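Probable branched-chain amino acid ABC transporter, amino acid binding protein (Thermus thermophilus, PDB 3LKB) probably serves as the substrate-binding protein of a branched-chain amino acid ABC transporter, and binds valine. Local coordinates at residues L292-R303 against M323-A334; G352-E360 against P368-A376. The protein carries 2 engineered substitutions. All coordinates share one frame; numbering follows the deposited sequence.

Contact 1: L292-R303 against M323-A334. Engineered in segment 292-303: Ala293 (natural residue Val), Ala295 (natural residue Ser).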
loop_
_atom_site.group_PDB
_atom_site.type_symbol
_atom_site.label_atom_id
_atom_site.label_comp_id
_atom_site.label_asym_id
_atom_site.label_seq_id
_atom_site.Cartn_x
_atom_site.Cartn_y
_atom_site.Cartn_z
ATOM N N LEU A 292 2.868 -19.498 1.544
ATOM C CA LEU A 292 3.600 -20.670 1.061
ATOM C C LEU A 292 5.128 -20.406 1.152
ATOM O O LEU A 292 5.863 -21.235 1.652
ATOM C CB LEU A 292 3.149 -21.051 -0.369
ATOM C CG LEU A 292 3.992 -22.106 -1.083
ATOM C CD1 LEU A 292 3.845 -23.446 -0.336
ATOM C CD2 LEU A 292 3.681 -22.269 -2.611
ATOM N N ALA A 293 5.596 -19.243 0.714
ATOM C CA ALA A 293 7.010 -18.945 0.742
ATOM C C ALA A 293 7.522 -18.991 2.183
ATOM O O ALA A 293 8.557 -19.619 2.435
ATOM C CB ALA A 293 7.270 -17.595 0.159
ATOM N N ALA A 294 6.843 -18.318 3.121
ATOM C CA ALA A 294 7.293 -18.351 4.511
ATOM C C ALA A 294 7.208 -19.781 5.077
ATOM O O ALA A 294 8.101 -20.220 5.818
ATOM C CB ALA A 294 6.458 -17.432 5.356
ATOM N N ALA A 295 6.132 -20.492 4.738
ATOM C CA ALA A 295 5.973 -21.891 5.170
ATOM C C ALA A 295 7.109 -22.784 4.671
ATOM O O ALA A 295 7.620 -23.597 5.431
ATOM C CB ALA A 295 4.618 -22.455 4.725
ATOM N N ILE A 296 7.527 -22.612 3.414
ATOM C CA ILE A 296 8.639 -23.389 2.886
ATOM C C ILE A 296 9.905 -23.128 3.724
ATOM O O ILE A 296 10.538 -24.097 4.206
ATOM C CB ILE A 296 8.875 -23.177 1.384
ATOM C CG1 ILE A 296 7.634 -23.613 0.608
ATOM C CG2 ILE A 296 10.145 -23.976 0.897
ATOM C CD1 ILE A 296 7.701 -23.478 -0.926
ATOM N N ALA A 297 10.209 -21.839 3.947
ATOM C CA ALA A 297 11.369 -21.380 4.737
ATOM C C ALA A 297 11.295 -21.935 6.129
ATOM O O ALA A 297 12.231 -22.548 6.596
ATOM C CB ALA A 297 11.431 -19.862 4.793
ATOM N N VAL A 298 10.173 -21.731 6.796
ATOM C CA VAL A 298 10.051 -22.252 8.116
ATOM C C VAL A 298 10.147 -23.797 8.093
ATOM O O VAL A 298 10.785 -24.411 8.960
ATOM C CB VAL A 298 8.780 -21.753 8.824
ATOM C CG1 VAL A 298 8.572 -22.532 10.161
ATOM C CG2 VAL A 298 8.880 -20.249 9.032
ATOM N N GLU A 299 9.571 -24.456 7.114
ATOM C CA GLU A 299 9.755 -25.926 7.147
ATOM C C GLU A 299 11.210 -26.369 6.898
ATOM O O GLU A 299 11.651 -27.354 7.443
ATOM C CB GLU A 299 8.748 -26.637 6.232
ATOM C CG GLU A 299 8.997 -28.159 5.981
ATOM C CD GLU A 299 8.648 -29.056 7.162
ATOM O OE1 GLU A 299 8.213 -28.511 8.189
ATOM O OE2 GLU A 299 8.803 -30.312 7.068
ATOM N N ALA A 300 11.968 -25.659 6.079
ATOM C CA ALA A 300 13.357 -26.070 5.854
ATOM C C ALA A 300 14.231 -25.788 7.085
ATOM O O ALA A 300 15.124 -26.595 7.385
ATOM C CB ALA A 300 13.932 -25.403 4.648
ATOM N N ILE A 301 14.000 -24.697 7.803
ATOM C CA ILE A 301 14.631 -24.414 9.089
ATOM C C ILE A 301 14.362 -25.521 10.126
ATOM O O ILE A 301 15.227 -25.913 10.849
ATOM C CB ILE A 301 14.237 -22.995 9.690
ATOM C CG1 ILE A 301 14.755 -21.812 8.895
ATOM C CG2 ILE A 301 14.631 -22.864 11.081
ATOM C CD1 ILE A 301 15.280 -22.170 7.700
ATOM N N ARG A 302 13.147 -26.003 10.158
ATOM C CA ARG A 302 12.749 -27.065 11.034
ATOM C C ARG A 302 13.463 -28.367 10.719
ATOM O O ARG A 302 13.935 -29.014 11.583
ATOM C CB ARG A 302 11.224 -27.266 11.048
ATOM C CG ARG A 302 10.751 -28.206 12.083
ATOM C CD ARG A 302 9.365 -28.671 11.923
ATOM N NE ARG A 302 9.226 -29.471 10.763
ATOM C CZ ARG A 302 9.433 -30.766 10.689
ATOM N NH1 ARG A 302 9.766 -31.463 11.734
ATOM N NH2 ARG A 302 9.296 -31.339 9.549
ATOM N N ARG A 303 13.532 -28.708 9.457
ATOM C CA ARG A 303 14.264 -29.856 9.019
ATOM C C ARG A 303 15.745 -29.727 9.259
ATOM O O ARG A 303 16.368 -30.625 9.704
ATOM C CB ARG A 303 13.938 -30.208 7.593
ATOM C CG ARG A 303 12.642 -30.873 7.438
ATOM C CD ARG A 303 12.117 -30.617 6.141
ATOM N NE ARG A 303 10.797 -31.103 5.891
ATOM C CZ ARG A 303 10.482 -31.809 4.843
ATOM N NH1 ARG A 303 11.427 -32.155 4.058
ATOM N NH2 ARG A 303 9.266 -32.164 4.621
ATOM N N MET A 323 13.847 -32.286 0.110
ATOM C CA MET A 323 12.377 -32.121 0.242
ATOM C C MET A 323 11.673 -32.726 -0.973
ATOM O O MET A 323 11.113 -31.992 -1.815
ATOM C CB MET A 323 12.049 -30.630 0.379
ATOM C CG MET A 323 10.696 -30.217 0.988
ATOM S SD MET A 323 10.545 -28.358 1.088
ATOM C CE MET A 323 11.193 -28.067 2.703
ATOM N N ASN A 324 11.731 -34.061 -1.085
ATOM C CA ASN A 324 11.128 -34.784 -2.211
ATOM C C ASN A 324 10.629 -36.181 -1.889
ATOM O O ASN A 324 10.909 -36.742 -0.815
ATOM C CB ASN A 324 12.106 -34.862 -3.383
ATOM C CG ASN A 324 13.469 -35.343 -2.955
ATOM O OD1 ASN A 324 13.641 -36.497 -2.558
ATOM N ND2 ASN A 324 14.434 -34.475 -3.024
ATOM N N GLY A 325 9.870 -36.740 -2.825
ATOM C CA GLY A 325 9.219 -38.046 -2.611
ATOM C C GLY A 325 8.256 -38.015 -1.442
ATOM O O GLY A 325 7.474 -37.091 -1.301
ATOM N N PRO A 326 8.280 -39.056 -0.612
ATOM C CA PRO A 326 7.517 -39.137 0.642
ATOM C C PRO A 326 7.987 -38.088 1.658
ATOM O O PRO A 326 7.365 -37.923 2.697
ATOM C CB PRO A 326 7.896 -40.532 1.214
ATOM C CG PRO A 326 8.605 -41.241 0.131
ATOM C CD PRO A 326 9.059 -40.273 -0.897
ATOM N N ASN A 327 9.106 -37.429 1.377
ATOM C CA ASN A 327 9.648 -36.392 2.258
ATOM C C ASN A 327 9.317 -34.987 1.684
ATOM O O ASN A 327 9.946 -33.985 2.035
ATOM C CB ASN A 327 11.161 -36.604 2.397
ATOM C CG ASN A 327 11.774 -35.860 3.589
ATOM O OD1 ASN A 327 12.854 -35.227 3.475
ATOM N ND2 ASN A 327 11.097 -35.910 4.722
ATOM N N ALA A 328 8.318 -34.934 0.811
ATOM C CA ALA A 328 7.885 -33.677 0.234
ATOM C C ALA A 328 7.093 -32.868 1.263
ATOM O O ALA A 328 6.620 -33.408 2.263
ATOM C CB ALA A 328 7.039 -33.902 -1.018
ATOM N N PHE A 329 6.956 -31.574 0.999
ATOM C CA PHE A 329 6.236 -30.712 1.889
ATOM C C PHE A 329 4.834 -30.487 1.297
ATOM O O PHE A 329 4.670 -30.055 0.147
ATOM C CB PHE A 329 7.051 -29.415 2.117
ATOM C CG PHE A 329 6.412 -28.434 3.042
ATOM C CD1 PHE A 329 5.899 -28.835 4.278
ATOM C CD2 PHE A 329 6.359 -27.087 2.692
ATOM C CE1 PHE A 329 5.294 -27.908 5.147
ATOM C CE2 PHE A 329 5.769 -26.137 3.533
ATOM C CZ PHE A 329 5.229 -26.551 4.764
ATOM N N LYS A 330 3.822 -30.849 2.075
ATOM C CA LYS A 330 2.471 -30.713 1.616
ATOM C C LYS A 330 1.655 -29.811 2.533
ATOM O O LYS A 330 0.831 -30.277 3.287
ATOM C CB LYS A 330 1.829 -32.087 1.416
ATOM C CG LYS A 330 2.342 -33.197 2.347
ATOM C CD LYS A 330 1.872 -33.084 3.853
ATOM C CE LYS A 330 1.527 -34.470 4.519
ATOM N NZ LYS A 330 0.047 -34.798 4.467
ATOM N N PRO A 331 1.877 -28.497 2.469
ATOM C CA PRO A 331 1.030 -27.664 3.357
ATOM C C PRO A 331 -0.425 -27.468 2.846
ATOM O O PRO A 331 -1.268 -27.039 3.597
ATOM C CB PRO A 331 1.784 -26.343 3.395
ATOM C CG PRO A 331 2.460 -26.280 1.994
ATOM C CD PRO A 331 2.793 -27.695 1.631
ATOM N N GLY A 332 -0.725 -27.802 1.594
ATOM C CA GLY A 332 -2.046 -27.545 1.017
ATOM C C GLY A 332 -2.227 -26.117 0.514
ATOM O O GLY A 332 -3.307 -25.599 0.541
ATOM N N PHE A 333 -1.167 -25.459 0.048
ATOM C CA PHE A 333 -1.353 -24.111 -0.530
ATOM C C PHE A 333 -1.491 -24.106 -2.039
ATOM O O PHE A 333 -2.250 -23.288 -2.604
ATOM C CB PHE A 333 -0.241 -23.149 -0.126
ATOM C CG PHE A 333 -0.275 -22.786 1.301
ATOM C CD1 PHE A 333 -1.384 -22.143 1.830
ATOM C CD2 PHE A 333 0.784 -23.069 2.121
ATOM C CE1 PHE A 333 -1.408 -21.755 3.158
ATOM C CE2 PHE A 333 0.771 -22.704 3.459
ATOM C CZ PHE A 333 -0.322 -22.063 3.983
ATOM N N ALA A 334 -0.785 -25.026 -2.683
ATOM C CA ALA A 334 -0.762 -25.105 -4.124
ATOM C C ALA A 334 -1.231 -26.468 -4.529
ATOM O O ALA A 334 -1.143 -27.407 -3.732
ATOM C CB ALA A 334 0.677 -24.861 -4.663
#
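Phe329 packs against Ala295, Ile296 and Glu299 of helix 285-308 at the middle of this contact. The fold is that of a periplasmic binding protein of the leucine-binding family, and here a long loop after helix 313-321 is laid along a helix of one lobe. The Phe329 ring is sandwiched. Glu299 CB sits over one face as a CH-pi contact, 3.8 Å from the centroid and 13° off the normal. Pro331 CD lies over the opposite face. Phe329 CE2 also comes 3.7 Å from Ala295 O of the helix backbone. The methyl of Ala295, an engineered residue, meets both Phe329 CE2 and Phe333 CE2.

Toward one end, Leu292 and Phe333 lie alongside and run in opposite directions. Leu292 CG is anti to the backbone N (chi1 170°), and CD1 touches both Pro331 CG and Phe333 CD2, at 3.9 Å each. Glu342 accepts hydrogen bonds from the backbone N atoms of Gly332, Phe333 and Ala334.

Toward the other end, Met323 bends at its last torsion and brings CE to Glu299 CG and over one face of the Arg303 guanidinium. The outer edge is polar. The Glu299 carboxylate is 7° from parallel to the Phe329 ring. Arg302 holds it through NE and NH2, one to each oxygen. Arg303 NE also lies against Glu299 OE2, modelled too close for the distance to be trusted, probably in a shared salt-bridge network. Arg303 turns its end to the loop: NH1 and NH2 both donate to Asn327 O, at 3.1 and 3.2 Å, with that oxygen in the guanidinium plane.

Contact 2: G352-E360 against P368-A376; sequences GAEGLRILE and PVTEPFTSA. With NA (sodium ion), chain E.
Leu356 and Phe373 pair through two backbone hydrogen bonds, Phe373 N to Leu356 O at 2.9 Å and Leu356 N to Phe373 O at 3.1 Å. Leu356 CD1 also lies over one face of the Phe373 ring, 4.0 Å from its centroid. Ile358 CG1 meets the edge of that ring. Between the two short ladders a side chain replaces the backbone: Ile358 N donates to Thr370 OG1 at 3.0 Å. Thr370 OG1 sits between its own N and carbonyl carbon (chi1 64°), turned to the strand. Val369 N donates to Ile358 O at 3.0 Å. Leu359 CD2 packs on Pro368 CD at 3.9 Å, in a non-hydrogen-bonded pair.

Arg357 runs beside Pro368, with NH1 3.6 Å from Pro368 CB. Its CG packs on Pro372, and a water links NH1 to Thr370 O. Its NH2 forms a salt bridge with Glu260. Replacing Arg357 by an alanine is likely to leave Glu260 without its mate and to open a gap beside Pro368 and Pro372.

Further out, Gly352 O binds the sodium ion at 2.5 Å, together with Asp344, Thr351 and a water. Ser375 caps helix 376-383. Leu356 with Phe373 is a separate single bridge; Leu359 and Pro368 belong to the antiparallel hairpin of strands 357-362 and 365-368, at the edge of a mixed sheet.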
loop_
_atom_site.group_PDB
_atom_site.type_symbol
_atom_site.label_atom_id
_atom_site.label_comp_id
_atom_site.label_asym_id
_atom_site.label_seq_id
_atom_site.Cartn_x
_atom_site.Cartn_y
_atom_site.Cartn_z
ATOM N N GLY A 352 8.886 -25.752 -7.048
ATOM C CA GLY A 352 8.179 -26.523 -6.017
ATOM C C GLY A 352 6.900 -27.215 -6.504
ATOM O O GLY A 352 6.905 -28.402 -6.785
ATOM N N ALA A 353 5.830 -26.455 -6.628
ATOM C CA ALA A 353 4.607 -26.924 -7.221
ATOM C C ALA A 353 4.666 -26.775 -8.741
ATOM O O ALA A 353 4.403 -25.706 -9.285
ATOM C CB ALA A 353 3.454 -26.100 -6.673
ATOM N N GLU A 354 4.979 -27.858 -9.429
ATOM C CA GLU A 354 5.131 -27.819 -10.870
ATOM C C GLU A 354 3.785 -27.807 -11.649
ATOM O O GLU A 354 3.763 -27.552 -12.859
ATOM C CB GLU A 354 6.086 -28.952 -11.329
ATOM C CG GLU A 354 5.520 -30.384 -11.348
ATOM C CD GLU A 354 5.149 -30.991 -9.963
ATOM O OE1 GLU A 354 5.561 -30.452 -8.886
ATOM O OE2 GLU A 354 4.450 -32.045 -9.987
ATOM N N GLY A 355 2.679 -28.101 -10.976
ATOM C CA GLY A 355 1.367 -28.014 -11.617
ATOM C C GLY A 355 0.693 -26.655 -11.476
ATOM O O GLY A 355 0.981 -25.857 -10.546
ATOM N N LEU A 356 -0.200 -26.380 -12.424
ATOM C CA LEU A 356 -0.999 -25.167 -12.425
ATOM C C LEU A 356 -2.348 -25.553 -13.009
ATOM O O LEU A 356 -2.493 -26.677 -13.516
ATOM C CB LEU A 356 -0.322 -24.023 -13.213
ATOM C CG LEU A 356 0.186 -24.299 -14.635
ATOM C CD1 LEU A 356 -0.927 -24.597 -15.562
ATOM C CD2 LEU A 356 0.938 -23.107 -15.148
ATOM N N ARG A 357 -3.327 -24.661 -12.891
ATOM C CA ARG A 357 -4.591 -24.824 -13.582
ATOM C C ARG A 357 -4.952 -23.507 -14.257
ATOM O O ARG A 357 -4.342 -22.460 -13.985
ATOM C CB ARG A 357 -5.734 -25.174 -12.587
ATOM C CG ARG A 357 -5.490 -26.327 -11.603
ATOM C CD ARG A 357 -6.654 -26.457 -10.664
ATOM N NE ARG A 357 -6.607 -25.477 -9.578
ATOM C CZ ARG A 357 -7.497 -25.394 -8.584
ATOM N NH1 ARG A 357 -8.524 -26.255 -8.543
ATOM N NH2 ARG A 357 -7.367 -24.442 -7.641
ATOM N N ILE A 358 -5.912 -23.571 -15.172
ATOM C CA ILE A 358 -6.570 -22.384 -15.658
ATOM C C ILE A 358 -7.914 -22.263 -14.933
ATOM O O ILE A 358 -8.684 -23.234 -14.825
ATOM C CB ILE A 358 -6.798 -22.455 -17.188
ATOM C CG1 ILE A 358 -5.511 -22.842 -17.955
ATOM C CG2 ILE A 358 -7.506 -21.221 -17.762
ATOM C CD1 ILE A 358 -4.395 -22.000 -17.737
ATOM N N LEU A 359 -8.189 -21.073 -14.407
ATOM C CA LEU A 359 -9.477 -20.814 -13.760
ATOM C C LEU A 359 -10.207 -19.728 -14.549
ATOM O O LEU A 359 -9.558 -18.903 -15.201
ATOM C CB LEU A 359 -9.308 -20.424 -12.285
ATOM C CG LEU A 359 -8.440 -21.449 -11.495
ATOM C CD1 LEU A 359 -6.957 -21.171 -11.425
ATOM C CD2 LEU A 359 -8.924 -21.719 -10.106
ATOM N N GLU A 360 -11.543 -19.749 -14.516
ATOM C CA GLU A 360 -12.344 -18.768 -15.192
ATOM C C GLU A 360 -13.152 -18.009 -14.161
ATOM O O GLU A 360 -13.752 -18.631 -13.268
ATOM C CB GLU A 360 -13.298 -19.442 -16.181
ATOM C CG GLU A 360 -14.197 -18.393 -16.891
ATOM C CD GLU A 360 -15.142 -18.943 -17.942
ATOM O OE1 GLU A 360 -15.244 -20.173 -18.157
ATOM O OE2 GLU A 360 -15.825 -18.122 -18.565
ATOM N N PRO A 368 -12.191 -23.322 -11.238
ATOM C CA PRO A 368 -11.270 -24.119 -12.078
ATOM C C PRO A 368 -11.964 -24.730 -13.279
ATOM O O PRO A 368 -12.978 -25.412 -13.131
ATOM C CB PRO A 368 -10.790 -25.248 -11.144
ATOM C CG PRO A 368 -11.751 -25.231 -9.969
ATOM C CD PRO A 368 -12.208 -23.779 -9.831
ATOM N N VAL A 369 -11.432 -24.468 -14.460
ATOM C CA VAL A 369 -11.902 -25.134 -15.652
ATOM C C VAL A 369 -10.852 -26.150 -16.157
ATOM O O VAL A 369 -10.937 -26.589 -17.298
ATOM C CB VAL A 369 -12.273 -24.125 -16.767
ATOM C CG1 VAL A 369 -13.464 -23.296 -16.369
ATOM C CG2 VAL A 369 -11.084 -23.223 -17.133
ATOM N N THR A 370 -9.849 -26.482 -15.331
ATOM C CA THR A 370 -8.958 -27.633 -15.624
ATOM C C THR A 370 -8.577 -28.419 -14.345
ATOM O O THR A 370 -8.856 -27.995 -13.211
ATOM C CB THR A 370 -7.636 -27.276 -16.439
ATOM O OG1 THR A 370 -6.796 -26.417 -15.677
ATOM C CG2 THR A 370 -7.899 -26.637 -17.758
ATOM N N GLU A 371 -7.999 -29.593 -14.558
ATOM C CA GLU A 371 -7.258 -30.330 -13.552
ATOM C C GLU A 371 -5.811 -29.788 -13.507
ATOM O O GLU A 371 -5.373 -29.115 -14.447
ATOM C CB GLU A 371 -7.271 -31.787 -13.973
ATOM C CG GLU A 371 -8.216 -32.662 -13.178
ATOM C CD GLU A 371 -7.453 -33.372 -12.026
ATOM O OE1 GLU A 371 -6.171 -33.417 -12.065
ATOM O OE2 GLU A 371 -8.121 -33.875 -11.082
ATOM N N PRO A 372 -5.072 -30.028 -12.390
ATOM C CA PRO A 372 -3.674 -29.565 -12.382
ATOM C C PRO A 372 -2.917 -30.199 -13.537
ATOM O O PRO A 372 -3.141 -31.380 -13.785
ATOM C CB PRO A 372 -3.155 -30.094 -11.063
ATOM C CG PRO A 372 -4.421 -30.086 -10.152
ATOM C CD PRO A 372 -5.492 -30.543 -11.071
ATOM N N PHE A 373 -2.077 -29.439 -14.246
ATOM C CA PHE A 373 -1.263 -29.965 -15.318
ATOM C C PHE A 373 0.086 -29.208 -15.465
ATOM O O PHE A 373 0.226 -28.084 -14.972
ATOM C CB PHE A 373 -2.067 -30.010 -16.646
ATOM C CG PHE A 373 -2.340 -28.637 -17.276
ATOM C CD1 PHE A 373 -1.562 -28.193 -18.348
ATOM C CD2 PHE A 373 -3.394 -27.808 -16.810
ATOM C CE1 PHE A 373 -1.784 -26.926 -18.946
ATOM C CE2 PHE A 373 -3.633 -26.516 -17.368
ATOM C CZ PHE A 373 -2.815 -26.076 -18.444
ATOM N N THR A 374 1.066 -29.857 -16.095
ATOM C CA THR A 374 2.338 -29.229 -16.473
ATOM C C THR A 374 2.351 -29.059 -17.969
ATOM O O THR A 374 1.706 -29.841 -18.689
ATOM C CB THR A 374 3.583 -30.051 -16.060
ATOM O OG1 THR A 374 3.591 -31.307 -16.750
ATOM C CG2 THR A 374 3.628 -30.281 -14.530
ATOM N N SER A 375 3.025 -28.031 -18.465
ATOM C CA SER A 375 3.066 -27.795 -19.921
ATOM C C SER A 375 4.318 -28.388 -20.584
ATOM O O SER A 375 5.406 -27.845 -20.455
ATOM C CB SER A 375 2.958 -26.307 -20.269
ATOM O OG SER A 375 3.205 -26.123 -21.659
ATOM N N ALA A 376 4.178 -29.496 -21.301
ATOM C CA ALA A 376 5.311 -30.010 -22.061
ATOM C C ALA A 376 5.736 -29.012 -23.158
ATOM O O ALA A 376 6.951 -28.846 -23.416
ATOM C CB ALA A 376 4.973 -31.362 -22.654
HETATM NA NA NA E . 8.841 -29.651 -7.671
HETATM O O HOH W 1 -9.447 -28.523 -10.179
HETATM O O HOH W 2 9.014 -31.040 -9.499
#

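How the contacts relate
Contact 1 is the more buried of the two; contact 2 is partly buried and lies at a sheet edge. They share no segment and follow one another along the chain. Their centres are about 20 Å apart, yet they meet where Ala334 CB packs on Ala353 CB at 3.6 Å. Contact 1 joins a helix to a loop mainly through side chains, with an aromatic centre and a charged end at Glu299 and Arg303. Contact 2 joins a strand to the end of its hairpin partner and the chain that follows, through backbone hydrogen bonds and side-chain packing. The sodium site belongs to contact 2 through Gly352, but the side chain of Ala328 in contact 1 is only about 8 Å from the ion.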